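Local coordinates for hemolysin-related protein (Vibrio cholerae serotype O1, PDB 6MLT) that probably contributes to adhesion of Vibrio cholerae biofilms, as a secreted, metal-binding matrix protein with a carbohydrate-binding beta-prism lectin domain, at residues S270-G284 / S441-M455. Residues are numbered along the deposited sequence; the frame is centred on the assembly and turned at random.
Sequences SNPGGSVQAVSSFLG and SHMGIVYAGYYAVDM
A beta-propeller blade interrupted by an inserted domain is closed where Ala-278 and Val-446 pair in an antiparallel four-stranded sheet, whose edge strand is 277-279; the chain between 277-279 and 443-448 includes the beta-prism lectin. Reciprocal backbone bonds join Ala-278 to Val-446 and Ser-280 to Gly-444. Beyond the strand, Asn-271 grips the 449-452 turn with its carboxamide. With chi1 at -178°, the Asn-271 side chain extends away from its own backbone N and brings the amide to the turn, where OD1 accepts from Tyr-451 N at 3.0 Å, almost head-on to the oxygen, and from Ala-452 N, well above the carbonyl plane. ND2 donates to Ala-452 O and, at 2.9 Å and almost straight (166°), to Asp-454 OD2, met from above the carboxylate plane; Ser-465 holds the other oxygen, Asp-454 OD1. Two bonds at each end of the carboxamide restrain its rotation and distinguish its oxygen from its nitrogen. A water links Tyr-447 OH to the carbonyls of Asn-271 and Gly-273. At the other end, Leu-283 N bonds to His-442 O, and Phe-282 sits against Val-491 of the next blade. Ser-280 CB lies over one ring face, toward the rim, and Met-455 CE makes a CH-pi contact with the opposite face, 3.4 Å from Phe-282 CG.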
loop_
_atom_site.group_PDB
_atom_site.type_symbol
_atom_site.label_atom_id
_atom_site.label_comp_id
_atom_site.label_asym_id
_atom_site.label_seq_id
_atom_site.Cartn_x
_atom_site.Cartn_y
_atom_site.Cartn_z
ATOM N N SER A 270 -19.753 8.369 19.124
ATOM C CA SER A 270 -19.299 9.752 19.195
ATOM C C SER A 270 -18.737 10.260 17.870
ATOM O O SER A 270 -18.518 11.468 17.734
ATOM C CB SER A 270 -18.241 9.901 20.293
ATOM O OG SER A 270 -17.004 9.341 19.885
ATOM N N ASN A 271 -18.498 9.375 16.892
ATOM C CA ASN A 271 -18.067 9.771 15.557
ATOM C C ASN A 271 -18.444 8.661 14.589
ATOM O O ASN A 271 -17.577 7.902 14.134
ATOM C CB ASN A 271 -16.562 10.040 15.508
ATOM C CG ASN A 271 -16.090 10.492 14.131
ATOM O OD1 ASN A 271 -16.824 11.154 13.391
ATOM N ND2 ASN A 271 -14.851 10.149 13.790
ATOM N N PRO A 272 -19.722 8.525 14.269
ATOM C CA PRO A 272 -20.174 7.440 13.398
ATOM C C PRO A 272 -19.840 7.732 11.940
ATOM O O PRO A 272 -19.286 8.773 11.590
ATOM C CB PRO A 272 -21.688 7.415 13.635
ATOM C CG PRO A 272 -22.022 8.822 13.952
ATOM C CD PRO A 272 -20.845 9.363 14.730
ATOM N N GLY A 273 -20.199 6.785 11.086
ATOM C CA GLY A 273 -19.959 6.931 9.674
ATOM C C GLY A 273 -18.554 6.503 9.283
ATOM O O GLY A 273 -17.850 5.793 10.010
ATOM N N GLY A 274 -18.145 6.968 8.105
ATOM C CA GLY A 274 -16.868 6.602 7.528
ATOM C C GLY A 274 -17.028 5.640 6.366
ATOM O O GLY A 274 -17.591 4.552 6.536
ATOM N N SER A 275 -16.558 6.028 5.173
ATOM C CA SER A 275 -16.656 5.182 3.989
ATOM C C SER A 275 -15.313 4.712 3.453
ATOM O O SER A 275 -15.286 3.777 2.642
ATOM C CB SER A 275 -17.376 5.917 2.848
ATOM O OG SER A 275 -16.487 6.792 2.162
ATOM N N VAL A 276 -14.208 5.337 3.864
ATOM C CA VAL A 276 -12.915 5.112 3.229
ATOM C C VAL A 276 -11.834 5.475 4.233
ATOM O O VAL A 276 -12.054 6.288 5.135
ATOM C CB VAL A 276 -12.790 5.935 1.919
ATOM C CG1 VAL A 276 -12.827 7.429 2.216
ATOM C CG2 VAL A 276 -11.514 5.575 1.156
ATOM N N GLN A 277 -10.668 4.845 4.084
ATOM C CA GLN A 277 -9.524 5.083 4.944
ATOM C C GLN A 277 -8.275 5.245 4.097
ATOM O O GLN A 277 -8.228 4.836 2.933
ATOM C CB GLN A 277 -9.270 3.923 5.925
ATOM C CG GLN A 277 -10.440 3.021 6.181
ATOM C CD GLN A 277 -10.792 2.107 4.999
ATOM O OE1 GLN A 277 -9.960 1.793 4.151
ATOM N NE2 GLN A 277 -12.041 1.694 4.946
ATOM N N ALA A 278 -7.263 5.848 4.712
ATOM C CA ALA A 278 -5.889 5.781 4.243
ATOM C C ALA A 278 -5.081 5.016 5.282
ATOM O O ALA A 278 -5.333 5.135 6.485
ATOM C CB ALA A 278 -5.300 7.181 4.015
ATOM N N VAL A 279 -4.132 4.207 4.815
ATOM C CA VAL A 279 -3.320 3.357 5.678
ATOM C C VAL A 279 -1.863 3.588 5.307
ATOM O O VAL A 279 -1.482 3.405 4.144
ATOM C CB VAL A 279 -3.689 1.871 5.523
ATOM C CG1 VAL A 279 -2.867 1.008 6.478
ATOM C CG2 VAL A 279 -5.191 1.672 5.734
ATOM N N SER A 280 -1.048 3.994 6.271
ATOM C CA SER A 280 0.312 4.384 5.914
ATOM C C SER A 280 1.174 4.481 7.166
ATOM O O SER A 280 0.733 4.192 8.284
ATOM C CB SER A 280 0.310 5.707 5.153
ATOM O OG SER A 280 1.506 5.849 4.420
ATOM N N SER A 281 2.431 4.868 6.952
ATOM C CA SER A 281 3.379 5.127 8.037
ATOM C C SER A 281 3.084 6.515 8.596
ATOM O O SER A 281 3.684 7.519 8.208
ATOM C CB SER A 281 4.817 5.024 7.534
ATOM O OG SER A 281 5.086 3.741 7.002
ATOM N N PHE A 282 2.119 6.563 9.516
ATOM C CA PHE A 282 1.663 7.806 10.124
ATOM C C PHE A 282 2.264 8.062 11.497
ATOM O O PHE A 282 2.331 9.219 11.926
ATOM C CB PHE A 282 0.141 7.792 10.306
ATOM C CG PHE A 282 -0.653 7.869 9.035
ATOM C CD1 PHE A 282 -0.563 8.972 8.210
ATOM C CD2 PHE A 282 -1.557 6.868 8.709
ATOM C CE1 PHE A 282 -1.326 9.060 7.058
ATOM C CE2 PHE A 282 -2.324 6.955 7.556
ATOM C CZ PHE A 282 -2.208 8.055 6.737
ATOM N N LEU A 283 2.638 7.008 12.214
ATOM C CA LEU A 283 3.040 7.106 13.607
ATOM C C LEU A 283 4.550 7.059 13.789
ATOM O O LEU A 283 5.032 7.214 14.913
ATOM C CB LEU A 283 2.389 5.978 14.414
ATOM C CG LEU A 283 0.881 5.802 14.204
ATOM C CD1 LEU A 283 0.345 4.726 15.147
ATOM C CD2 LEU A 283 0.158 7.116 14.417
ATOM N N GLY A 284 5.296 6.865 12.713
ATOM C CA GLY A 284 6.741 6.795 12.781
ATOM C C GLY A 284 7.272 6.397 11.424
ATOM O O GLY A 284 6.523 6.018 10.521
ATOM N N SER A 441 4.522 -0.886 14.388
ATOM C CA SER A 441 4.230 0.176 15.344
ATOM C C SER A 441 4.160 1.545 14.683
ATOM O O SER A 441 3.639 2.488 15.286
ATOM C CB SER A 441 5.288 0.194 16.450
ATOM O OG SER A 441 6.557 0.528 15.919
ATOM N N HIS A 442 4.682 1.677 13.467
ATOM C CA HIS A 442 4.651 2.933 12.727
ATOM C C HIS A 442 3.381 3.109 11.894
ATOM O O HIS A 442 3.126 4.218 11.407
ATOM C CB HIS A 442 5.870 3.011 11.802
ATOM C CG HIS A 442 5.909 1.923 10.772
ATOM N ND1 HIS A 442 6.278 0.629 11.069
ATOM C CD2 HIS A 442 5.605 1.936 9.453
ATOM C CE1 HIS A 442 6.207 -0.108 9.974
ATOM N NE2 HIS A 442 5.797 0.661 8.980
ATOM N N MET A 443 2.591 2.053 11.722
ATOM C CA MET A 443 1.433 2.081 10.841
ATOM C C MET A 443 0.225 2.708 11.529
ATOM O O MET A 443 0.009 2.546 12.738
ATOM C CB MET A 443 1.067 0.666 10.388
ATOM C CG MET A 443 2.110 -0.001 9.496
ATOM S SD MET A 443 2.392 0.904 7.971
ATOM C CE MET A 443 0.789 0.720 7.181
ATOM N N GLY A 444 -0.577 3.412 10.734
ATOM C CA GLY A 444 -1.820 3.971 11.216
ATOM C C GLY A 444 -2.918 3.800 10.186
ATOM O O GLY A 444 -2.666 3.648 8.986
ATOM N N ILE A 445 -4.149 3.817 10.687
ATOM C CA ILE A 445 -5.359 3.785 9.874
ATOM C C ILE A 445 -6.146 5.045 10.204
ATOM O O ILE A 445 -6.510 5.263 11.364
ATOM C CB ILE A 445 -6.203 2.536 10.163
ATOM C CG1 ILE A 445 -5.414 1.270 9.839
ATOM C CG2 ILE A 445 -7.499 2.567 9.379
ATOM C CD1 ILE A 445 -5.861 0.067 10.649
ATOM N N VAL A 446 -6.415 5.868 9.198
ATOM C CA VAL A 446 -7.081 7.145 9.425
ATOM C C VAL A 446 -8.300 7.239 8.523
ATOM O O VAL A 446 -8.267 6.799 7.367
ATOM C CB VAL A 446 -6.122 8.334 9.201
ATOM C CG1 VAL A 446 -5.672 8.415 7.750
ATOM C CG2 VAL A 446 -6.767 9.642 9.654
ATOM N N TYR A 447 -9.378 7.814 9.058
ATOM C CA TYR A 447 -10.600 8.002 8.292
ATOM C C TYR A 447 -11.420 9.125 8.906
ATOM O O TYR A 447 -11.261 9.475 10.079
ATOM C CB TYR A 447 -11.436 6.718 8.228
ATOM C CG TYR A 447 -12.223 6.409 9.486
ATOM C CD1 TYR A 447 -11.628 5.763 10.563
ATOM C CD2 TYR A 447 -13.567 6.736 9.582
ATOM C CE1 TYR A 447 -12.350 5.463 11.705
ATOM C CE2 TYR A 447 -14.298 6.440 10.714
ATOM C CZ TYR A 447 -13.688 5.804 11.772
ATOM O OH TYR A 447 -14.421 5.510 12.901
ATOM N N ALA A 448 -12.309 9.677 8.086
ATOM C CA ALA A 448 -13.221 10.729 8.504
ATOM C C ALA A 448 -14.618 10.156 8.701
ATOM O O ALA A 448 -15.110 9.403 7.854
ATOM C CB ALA A 448 -13.261 11.854 7.472
ATOM N N GLY A 449 -15.247 10.513 9.818
ATOM C CA GLY A 449 -16.631 10.194 10.074
ATOM C C GLY A 449 -17.519 11.409 9.914
ATOM O O GLY A 449 -17.151 12.402 9.277
ATOM N N TYR A 450 -18.718 11.331 10.503
ATOM C CA TYR A 450 -19.624 12.480 10.453
ATOM C C TYR A 450 -19.061 13.686 11.197
ATOM O O TYR A 450 -19.313 14.828 10.794
ATOM C CB TYR A 450 -20.989 12.110 11.035
ATOM C CG TYR A 450 -21.902 11.423 10.047
ATOM C CD1 TYR A 450 -22.597 12.156 9.093
ATOM C CD2 TYR A 450 -22.075 10.047 10.071
ATOM C CE1 TYR A 450 -23.439 11.535 8.185
ATOM C CE2 TYR A 450 -22.913 9.416 9.162
ATOM C CZ TYR A 450 -23.590 10.164 8.227
ATOM O OH TYR A 450 -24.420 9.539 7.330
ATOM N N TYR A 451 -18.294 13.454 12.267
ATOM C CA TYR A 451 -17.882 14.505 13.192
ATOM C C TYR A 451 -16.379 14.748 13.283
ATOM O O TYR A 451 -15.983 15.840 13.713
ATOM C CB TYR A 451 -18.377 14.189 14.615
ATOM C CG TYR A 451 -19.878 14.000 14.755
ATOM C CD1 TYR A 451 -20.776 14.804 14.067
ATOM C CD2 TYR A 451 -20.391 13.022 15.595
ATOM C CE1 TYR A 451 -22.151 14.624 14.203
ATOM C CE2 TYR A 451 -21.751 12.835 15.741
ATOM C CZ TYR A 451 -22.626 13.636 15.041
ATOM O OH TYR A 451 -23.977 13.451 15.190
ATOM N N ALA A 452 -15.535 13.778 12.933
ATOM C CA ALA A 452 -14.107 13.932 13.181
ATOM C C ALA A 452 -13.298 13.000 12.293
ATOM O O ALA A 452 -13.808 12.011 11.755
ATOM C CB ALA A 452 -13.764 13.656 14.647
ATOM N N VAL A 453 -12.013 13.330 12.175
ATOM C CA VAL A 453 -11.006 12.471 11.559
ATOM C C VAL A 453 -10.272 11.754 12.684
ATOM O O VAL A 453 -9.696 12.401 13.566
ATOM C CB VAL A 453 -10.033 13.280 10.688
ATOM C CG1 VAL A 453 -8.913 12.384 10.140
ATOM C CG2 VAL A 453 -10.774 13.973 9.550
ATOM N N ASP A 454 -10.281 10.422 12.650
ATOM C CA ASP A 454 -9.711 9.593 13.703
ATOM C C ASP A 454 -8.574 8.742 13.156
ATOM O O ASP A 454 -8.690 8.147 12.082
ATOM C CB ASP A 454 -10.778 8.680 14.323
ATOM C CG ASP A 454 -11.827 9.456 15.102
ATOM O OD1 ASP A 454 -11.611 10.664 15.320
ATOM O OD2 ASP A 454 -12.865 8.867 15.485
ATOM N N MET A 455 -7.489 8.671 13.925
ATOM C CA MET A 455 -6.319 7.864 13.607
ATOM C C MET A 455 -6.242 6.699 14.583
ATOM O O MET A 455 -6.316 6.901 15.801
ATOM C CB MET A 455 -5.043 8.703 13.700
ATOM C CG MET A 455 -3.739 7.919 13.545
ATOM S SD MET A 455 -3.429 7.424 11.844
ATOM C CE MET A 455 -3.081 9.019 11.103
HETATM O O HOH W 1 -17.120 5.678 12.653
HETATM O O HOH W 2 -15.061 8.450 5.236
HETATM O O HOH W 3 -12.031 9.069 5.242
#